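PDB 4Z3N: putative drug/sodium antiporter from Escherichia coli, which probably works as an antiporter of the MATE family, moving drug-like compounds across the cell membrane, and has been linked to transport of the genotoxin colibactin. Local coordinates for residues A216-L219 against A220-M224. Sequence-based numbering, arbitrary orientation.
With OLC ((2R)-2,3-dihydroxypropyl (9Z)-octadec-9-enoate), chain E.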
loop_
_atom_site.group_PDB
_atom_site.type_symbol
_atom_site.label_atom_id
_atom_site.label_comp_id
_atom_site.label_asym_id
_atom_site.label_seq_id
_atom_site.Cartn_x
_atom_site.Cartn_y
_atom_site.Cartn_z
ATOM N N ALA A 216 -12.368 14.993 -12.360
ATOM C CA ALA A 216 -11.120 15.755 -12.277
ATOM C C ALA A 216 -9.998 14.862 -11.730
ATOM O O ALA A 216 -8.878 14.863 -12.246
ATOM C CB ALA A 216 -11.297 16.994 -11.412
ATOM N N SER A 217 -10.317 14.106 -10.679
ATOM C CA SER A 217 -9.398 13.137 -10.103
ATOM C C SER A 217 -8.946 12.143 -11.172
ATOM O O SER A 217 -7.774 11.802 -11.265
ATOM C CB SER A 217 -10.051 12.398 -8.928
ATOM O OG SER A 217 -10.012 13.157 -7.720
ATOM N N PHE A 218 -9.881 11.697 -11.996
ATOM C CA PHE A 218 -9.565 10.742 -13.028
ATOM C C PHE A 218 -8.707 11.333 -14.183
ATOM O O PHE A 218 -7.852 10.636 -14.747
ATOM C CB PHE A 218 -10.865 10.134 -13.561
ATOM C CG PHE A 218 -10.652 9.067 -14.592
ATOM C CD1 PHE A 218 -9.842 7.977 -14.322
ATOM C CD2 PHE A 218 -11.254 9.155 -15.830
ATOM C CE1 PHE A 218 -9.638 6.999 -15.268
ATOM C CE2 PHE A 218 -11.052 8.174 -16.779
ATOM C CZ PHE A 218 -10.246 7.092 -16.498
ATOM N N LEU A 219 -8.923 12.595 -14.543
ATOM C CA LEU A 219 -8.136 13.197 -15.624
ATOM C C LEU A 219 -6.750 13.507 -15.084
ATOM O O LEU A 219 -5.767 13.569 -15.831
ATOM C CB LEU A 219 -8.808 14.463 -16.183
ATOM C CG LEU A 219 -10.161 14.284 -16.901
ATOM C CD1 LEU A 219 -10.820 15.622 -17.182
ATOM C CD2 LEU A 219 -10.016 13.492 -18.193
ATOM N N ALA A 220 -6.690 13.703 -13.768
ATOM C CA ALA A 220 -5.428 13.766 -13.045
ATOM C C ALA A 220 -4.637 12.468 -13.229
ATOM O O ALA A 220 -3.451 12.499 -13.519
ATOM C CB ALA A 220 -5.678 14.035 -11.557
ATOM N N GLN A 221 -5.299 11.329 -13.072
ATOM C CA GLN A 221 -4.610 10.057 -13.166
ATOM C C GLN A 221 -4.153 9.780 -14.598
ATOM O O GLN A 221 -3.061 9.235 -14.818
ATOM C CB GLN A 221 -5.498 8.922 -12.643
ATOM C CG GLN A 221 -5.418 8.726 -11.118
ATOM C CD GLN A 221 -6.739 8.223 -10.499
ATOM O OE1 GLN A 221 -6.913 8.265 -9.283
ATOM N NE2 GLN A 221 -7.667 7.749 -11.337
ATOM N N LEU A 222 -4.970 10.160 -15.574
ATOM C CA LEU A 222 -4.586 9.965 -16.967
ATOM C C LEU A 222 -3.402 10.852 -17.355
ATOM O O LEU A 222 -2.488 10.394 -18.026
ATOM C CB LEU A 222 -5.768 10.221 -17.894
ATOM C CG LEU A 222 -6.770 9.069 -17.994
ATOM C CD1 LEU A 222 -7.882 9.427 -18.960
ATOM C CD2 LEU A 222 -6.072 7.782 -18.408
ATOM N N SER A 223 -3.402 12.110 -16.927
ATOM C CA SER A 223 -2.268 12.983 -17.220
ATOM C C SER A 223 -0.981 12.405 -16.644
ATOM O O SER A 223 0.087 12.534 -17.250
ATOM C CB SER A 223 -2.500 14.408 -16.698
ATOM O OG SER A 223 -3.241 14.422 -15.498
ATOM N N MET A 224 -1.077 11.754 -15.491
ATOM C CA MET A 224 0.050 10.977 -14.994
ATOM C C MET A 224 0.446 9.895 -16.002
ATOM O O MET A 224 1.613 9.768 -16.373
ATOM C CB MET A 224 -0.286 10.329 -13.662
ATOM C CG MET A 224 -0.463 11.295 -12.508
ATOM S SD MET A 224 -0.588 10.349 -10.980
ATOM C CE MET A 224 0.685 9.091 -11.253
HETATM C C9 OLC E . -9.092 7.785 -6.632
HETATM C C8 OLC E . -8.312 9.072 -6.854
HETATM C C7 OLC E . -7.002 9.045 -6.084
HETATM C C6 OLC E . -5.937 9.821 -6.828
HETATM C C5 OLC E . -4.660 8.998 -6.884
HETATM C C4 OLC E . -4.064 8.982 -8.277
#
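Phe-218 meets Gln-221 and Leu-222 one turn further along helix 209-232, within a predicted transmembrane segment of this MATE transporter. The contact is local and belongs to a regular alpha-helix. Backbone hydrogen bonds from each N-H to the carbonyl four residues earlier hold it, such as Leu-222 N to Phe-218 O at 3.0 Å.

The tightly packed side is the buried one. Here Ser-217 and Ala-220 lie against Tyr-49 of helix 28-56, and Gln-221 lies against Ile-165 and Ile-168 of helix 162-177. The acyl chain of a bound OLC lipid runs past the Gln-221 amide.

The looser side holds Phe-218, Leu-219 and Leu-222, all partly exposed, though Phe-218 and Leu-222 also touch Ser-164 of helix 162-177. With chi1 at -177°, Phe-218 CG lies opposite the backbone N, and the ring lies where Gln-221 and Leu-222 reach it. Gln-221 NE2 comes to the ring edge, near its plane, 3.7 Å from Phe-218 CD1. Ring and amide planes stand 80° apart. Leu-222 approaches the same ring obliquely, with CD1 4.0 Å from Phe-218 CE2. A second OLC touches this ring.

At Ser-223 a hydroxyl turns back on the helix. Ser-223 OG lies 2.7 Å from Leu-219 O and 2.8 Å from Ala-220 O, and its one proton could go to either carbonyl.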